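Local structure of cytochrome B5 (Ectothiorhodospira shaposhnikovii, 1CXY) at residues A[59-64]-A[72-77]. The protein binds a b-type heme and probably serves as a soluble electron carrier, as is common in the cytochrome b5 family. Numbering follows the deposited sequence. Where two conformers were deposited one is given.
With HEM (protoporphyrin IX containing Fe), chain B.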
ATOM      1  N   GLU A  59       7.376  -6.046   3.071  1.00 16.28           N
ATOM      2  CA  GLU A  59       7.462  -7.509   2.988  1.00 16.98           C
ATOM      3  C   GLU A  59       6.222  -8.142   2.388  1.00 16.53           C
ATOM      4  O   GLU A  59       6.295  -9.045   1.545  1.00 16.79           O
ATOM      5  CB  GLU A  59       7.706  -8.073   4.388  1.00 19.06           C
ATOM      6  CG  GLU A  59       7.755  -9.592   4.411  1.00 21.95           C
ATOM      7  CD  GLU A  59       8.258 -10.141   5.731  0.50 23.12           C
ATOM      8  OE1 GLU A  59       9.438 -10.558   5.767  0.50 24.74           O
ATOM      9  OE2 GLU A  59       7.502 -10.155   6.719  0.50 23.97           O
ATOM     10  N   ALA A  60       5.051  -7.689   2.839  1.00 15.34           N
ATOM     11  CA  ALA A  60       3.787  -8.182   2.285  1.00 15.05           C
ATOM     12  C   ALA A  60       3.702  -7.863   0.799  1.00 14.69           C
ATOM     13  O   ALA A  60       3.212  -8.690   0.038  1.00 16.00           O
ATOM     14  CB  ALA A  60       2.637  -7.546   3.043  1.00 14.80           C
ATOM     15  N   TRP A  61       4.129  -6.670   0.381  1.00 14.13           N
ATOM     16  CA  TRP A  61       4.143  -6.336  -1.042  1.00 13.82           C
ATOM     17  C   TRP A  61       5.037  -7.268  -1.833  1.00 14.67           C
ATOM     18  O   TRP A  61       4.764  -7.667  -2.971  1.00 15.02           O
ATOM     19  CB  TRP A  61       4.546  -4.853  -1.226  1.00 15.91           C
ATOM     20  CG  TRP A  61       4.848  -4.540  -2.665  1.00 14.37           C
ATOM     21  CD1 TRP A  61       6.105  -4.375  -3.182  1.00 16.41           C
ATOM     22  CD2 TRP A  61       3.933  -4.384  -3.749  1.00 15.77           C
ATOM     23  NE1 TRP A  61       6.025  -4.159  -4.541  1.00 15.52           N
ATOM     24  CE2 TRP A  61       4.710  -4.141  -4.908  1.00 15.72           C
ATOM     25  CE3 TRP A  61       2.547  -4.405  -3.874  1.00 15.92           C
ATOM     26  CZ2 TRP A  61       4.131  -3.932  -6.156  1.00 16.52           C
ATOM     27  CZ3 TRP A  61       1.973  -4.206  -5.121  1.00 15.79           C
ATOM     28  CH2 TRP A  61       2.767  -3.979  -6.247  1.00 15.84           C
ATOM     29  N   GLU A  62       6.228  -7.512  -1.280  1.00 13.86           N
ATOM     30  CA  GLU A  62       7.220  -8.321  -2.000  1.00 15.95           C
ATOM     31  C   GLU A  62       6.896  -9.798  -2.121  1.00 16.13           C
ATOM     32  O   GLU A  62       7.424 -10.469  -3.026  1.00 17.98           O
ATOM     33  CB  GLU A  62       8.563  -8.168  -1.276  0.50 15.56           C
ATOM     34  CG  GLU A  62       9.205  -6.801  -1.418  0.50 18.60           C
ATOM     35  CD  GLU A  62       9.784  -6.580  -2.798  0.50 20.12           C
ATOM     36  OE1 GLU A  62      10.472  -7.495  -3.308  0.50 22.47           O
ATOM     37  OE2 GLU A  62       9.558  -5.502  -3.378  0.50 21.91           O
ATOM     38  N   THR A  63       6.169 -10.325  -1.145  1.00 15.64           N
ATOM     39  CA  THR A  63       5.888 -11.758  -1.084  1.00 16.02           C
ATOM     40  C   THR A  63       4.433 -12.146  -1.176  1.00 16.13           C
ATOM     41  O   THR A  63       4.111 -13.359  -1.213  1.00 16.87           O
ATOM     42  CB  THR A  63       6.361 -12.286   0.299  1.00 17.04           C
ATOM     43  OG1 THR A  63       5.576 -11.709   1.352  1.00 17.80           O
ATOM     44  CG2 THR A  63       7.822 -11.954   0.535  1.00 19.47           C
ATOM     45  N   LYS A  64       3.480 -11.228  -1.089  1.00 15.23           N
ATOM     46  CA  LYS A  64       2.060 -11.510  -1.017  1.00 16.52           C
ATOM     47  C   LYS A  64       1.759 -12.359   0.239  1.00 15.90           C
ATOM     48  O   LYS A  64       0.741 -13.036   0.334  1.00 16.83           O
ATOM     49  CB  LYS A  64       1.510 -12.186  -2.272  1.00 15.99           C
ATOM     50  CG  LYS A  64       1.515 -11.256  -3.499  1.00 14.71           C
ATOM     51  CD  LYS A  64       1.117 -12.016  -4.760  1.00 16.55           C
ATOM     52  CE  LYS A  64       1.014 -11.022  -5.922  1.00 15.80           C
ATOM     53  NZ  LYS A  64       1.045 -11.716  -7.248  1.00 18.34           N
ATOM     54  N   SER A  72       4.803  -7.043 -12.690  1.00 19.09           N
ATOM     55  CA  SER A  72       5.197  -5.728 -13.214  1.00 20.64           C
ATOM     56  C   SER A  72       3.939  -4.906 -13.440  1.00 19.83           C
ATOM     57  O   SER A  72       3.895  -3.696 -13.157  1.00 18.64           O
ATOM     58  CB  SER A  72       5.983  -5.951 -14.511  1.00 20.95           C
ATOM     59  OG  SER A  72       7.273  -6.475 -14.189  1.00 23.07           O
ATOM     60  N   LEU A  73       2.872  -5.535 -13.935  1.00 19.69           N
ATOM     61  CA  LEU A  73       1.591  -4.872 -14.088  1.00 20.67           C
ATOM     62  C   LEU A  73       1.144  -4.307 -12.735  1.00 20.15           C
ATOM     63  O   LEU A  73       0.731  -3.153 -12.617  1.00 19.82           O
ATOM     64  CB  LEU A  73       0.532  -5.796 -14.674  1.00 23.54           C
ATOM     65  CG  LEU A  73      -0.911  -5.320 -14.769  1.00 25.53           C
ATOM     66  CD1 LEU A  73      -1.698  -6.198 -15.748  1.00 27.63           C
ATOM     67  CD2 LEU A  73      -1.637  -5.403 -13.430  1.00 27.70           C
ATOM     68  N   ALA A  74       1.171  -5.156 -11.701  1.00 18.96           N
ATOM     69  CA  ALA A  74       0.788  -4.692 -10.360  1.00 16.51           C
ATOM     70  C   ALA A  74       1.667  -3.554  -9.872  1.00 16.03           C
ATOM     71  O   ALA A  74       1.146  -2.643  -9.208  1.00 17.18           O
ATOM     72  CB  ALA A  74       0.827  -5.857  -9.372  1.00 17.27           C
ATOM     73  N   ALA A  75       2.950  -3.531 -10.161  1.00 16.29           N
ATOM     74  CA  ALA A  75       3.864  -2.469  -9.739  1.00 16.14           C
ATOM     75  C   ALA A  75       3.545  -1.160 -10.443  1.00 16.76           C
ATOM     76  O   ALA A  75       3.567  -0.101  -9.786  1.00 17.42           O
ATOM     77  CB  ALA A  75       5.311  -2.880  -9.986  1.00 17.53           C
ATOM     78  N   ARG A  76       3.086  -1.224 -11.691  1.00 17.99           N
ATOM     79  CA  ARG A  76       2.629  -0.015 -12.392  1.00 18.37           C
ATOM     80  C   ARG A  76       1.348   0.509 -11.771  1.00 19.58           C
ATOM     81  O   ARG A  76       1.170   1.726 -11.606  1.00 18.94           O
ATOM     82  CB  ARG A  76       2.511  -0.301 -13.891  1.00 20.63           C
ATOM     83  CG  ARG A  76       3.916  -0.539 -14.457  1.00 22.81           C
ATOM     84  CD  ARG A  76       3.877  -0.737 -15.963  1.00 24.53           C
ATOM     85  NE  ARG A  76       2.933  -1.709 -16.459  1.00 26.27           N
ATOM     86  CZ  ARG A  76       3.156  -2.965 -16.841  1.00 28.44           C
ATOM     87  NH1 ARG A  76       4.347  -3.532 -16.791  1.00 27.39           N
ATOM     88  NH2 ARG A  76       2.141  -3.692 -17.318  1.00 29.17           N
ATOM     89  N   LEU A  77       0.461  -0.416 -11.379  1.00 18.33           N
ATOM     90  CA  LEU A  77      -0.784  -0.001 -10.744  1.00 19.45           C
ATOM     91  C   LEU A  77      -0.496   0.617  -9.379  1.00 18.31           C
ATOM     92  O   LEU A  77      -1.092   1.649  -9.047  1.00 18.88           O
ATOM     93  CB  LEU A  77      -1.750  -1.169 -10.586  1.00 21.18           C
ATOM     94  CG  LEU A  77      -2.317  -1.829 -11.841  1.00 23.09           C
ATOM     95  CD1 LEU A  77      -3.230  -2.974 -11.391  1.00 23.73           C
ATOM     96  CD2 LEU A  77      -3.102  -0.833 -12.681  1.00 25.02           C
TER
HETATM   97  CHA HEM B 204      -2.691 -10.235  -6.318  1.00 18.87           C
HETATM   98  CHB HEM B 204      -1.466  -9.916  -1.651  1.00 18.05           C
HETATM   99  CHC HEM B 204      -1.053  -5.122  -2.117  1.00 16.35           C
HETATM  100  CHD HEM B 204      -2.157  -5.444  -6.817  1.00 17.99           C
HETATM  101  C1A HEM B 204      -2.504 -10.550  -4.994  1.00 19.15           C
HETATM  102  C2A HEM B 204      -2.762 -11.838  -4.380  1.00 19.48           C
HETATM  103  C3A HEM B 204      -2.392 -11.745  -3.095  1.00 18.11           C
HETATM  104  C4A HEM B 204      -1.925 -10.385  -2.866  1.00 17.79           C
HETATM  105  CMA HEM B 204      -2.449 -12.822  -1.988  1.00 18.18           C
HETATM  106  CAA HEM B 204      -3.299 -13.094  -5.108  1.00 20.79           C
HETATM  107  CBA HEM B 204      -2.277 -14.270  -5.251  1.00 21.23           C
HETATM  108  CGA HEM B 204      -1.254 -14.032  -6.326  1.00 22.38           C
HETATM  109  O1A HEM B 204      -1.520 -13.186  -7.216  1.00 24.08           O
HETATM  110  O2A HEM B 204      -0.181 -14.690  -6.329  1.00 23.49           O
HETATM  111  C1B HEM B 204      -1.200  -8.584  -1.379  1.00 18.09           C
HETATM  112  C2B HEM B 204      -0.742  -8.059  -0.118  1.00 16.45           C
HETATM  113  C3B HEM B 204      -0.596  -6.739  -0.254  1.00 16.50           C
HETATM  114  C4B HEM B 204      -1.007  -6.396  -1.595  1.00 16.40           C
HETATM  115  CMB HEM B 204      -0.427  -8.952   1.109  1.00 17.49           C
HETATM  116  CAB HEM B 204      -0.105  -5.725   0.803  1.00 17.72           C
HETATM  117  CBB HEM B 204       0.706  -4.708   0.511  1.00 18.94           C
HETATM  118  C1C HEM B 204      -1.327  -4.792  -3.423  1.00 17.47           C
HETATM  119  C2C HEM B 204      -1.314  -3.457  -3.976  1.00 16.90           C
HETATM  120  C3C HEM B 204      -1.605  -3.540  -5.283  1.00 17.56           C
HETATM  121  C4C HEM B 204      -1.802  -4.956  -5.586  1.00 18.19           C
HETATM  122  CMC HEM B 204      -0.984  -2.212  -3.128  1.00 17.42           C
HETATM  123  CAC HEM B 204      -1.680  -2.461  -6.381  1.00 20.57           C
HETATM  124  CBC HEM B 204      -2.214  -1.267  -6.221  1.00 22.38           C
HETATM  125  C1D HEM B 204      -2.373  -6.783  -7.084  1.00 19.21           C
HETATM  126  C2D HEM B 204      -2.587  -7.323  -8.401  1.00 19.94           C
HETATM  127  C3D HEM B 204      -2.725  -8.645  -8.261  1.00 20.00           C
HETATM  128  C4D HEM B 204      -2.599  -8.968  -6.863  1.00 19.10           C
HETATM  129  CMD HEM B 204      -2.649  -6.476  -9.695  1.00 22.01           C
HETATM  130  CAD HEM B 204      -2.916  -9.723  -9.363  1.00 20.17           C
HETATM  131  CBD HEM B 204      -1.577 -10.501  -9.513  1.00 19.18           C
HETATM  132  CGD HEM B 204      -0.388  -9.650  -9.876  1.00 19.05           C
HETATM  133  O1D HEM B 204       0.689  -9.744  -9.251  1.00 19.78           O
HETATM  134  O2D HEM B 204      -0.491  -8.870 -10.867  1.00 20.66           O
HETATM  135  NA  HEM B 204      -2.024  -9.671  -4.036  1.00 17.04           N
HETATM  136  NB  HEM B 204      -1.352  -7.542  -2.286  1.00 16.72           N
HETATM  137  NC  HEM B 204      -1.656  -5.678  -4.429  1.00 16.44           N
HETATM  138  ND  HEM B 204      -2.360  -7.810  -6.154  1.00 17.57           N
HETATM  139 FE   HEM B 204      -1.802  -7.673  -4.231  1.00 17.11          FE
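Helices 58-63 and 72-80 keep their backbones well apart where Trp61 faces Ala75, with 9.5 Å between the two CA atoms, and the indole of Trp61 bridges that distance over one face of the heme. With CG anti to the backbone N (chi1 168°), the ring is carried toward helix 72-80 and its six-membered part meets the second helix edge on. There CH2 of Trp61 lies 3.6 Å from the carbonyl O of Ala74, while CZ2 of Trp61 comes within 3.9 Å of CA of Ala75, and the methyl groups of both alanines add apolar contacts beside that carbonyl. The adjoining part of the rim rests on the porphyrin, CZ3 of Trp61 standing 3.6 Å from C2C of the heme. Stacked rings join Trp61 to the axial ligand His70, whose ND1 is hydrogen-bonded to the carbonyl O of Trp61. Replacement of Trp61 by an alanine would probably open a gap between the two helices and leave the imidazole of His70 without its stacking partner. Ala74 also turns to the cofactor, its CB 3.5 Å from the heme methyl CMD. Past the end of helix 58-63, Lys64 takes a positive phi and sends an extended chain over the porphyrin face, its CG above C4A, out to both propionates. Its NZ is hydrogen-bonded to heme O1D at 2.8 Å and to heme O1A at 3.0 Å, with Pro69 O as a further partner. No hydrogen bond links the two segments: this side of the cytochrome b5 heme pocket is joined mainly by van der Waals packing on tryptophan and porphyrin, whereas at the propionate edge the lysine ammonium is likely to offset part of the negative charge.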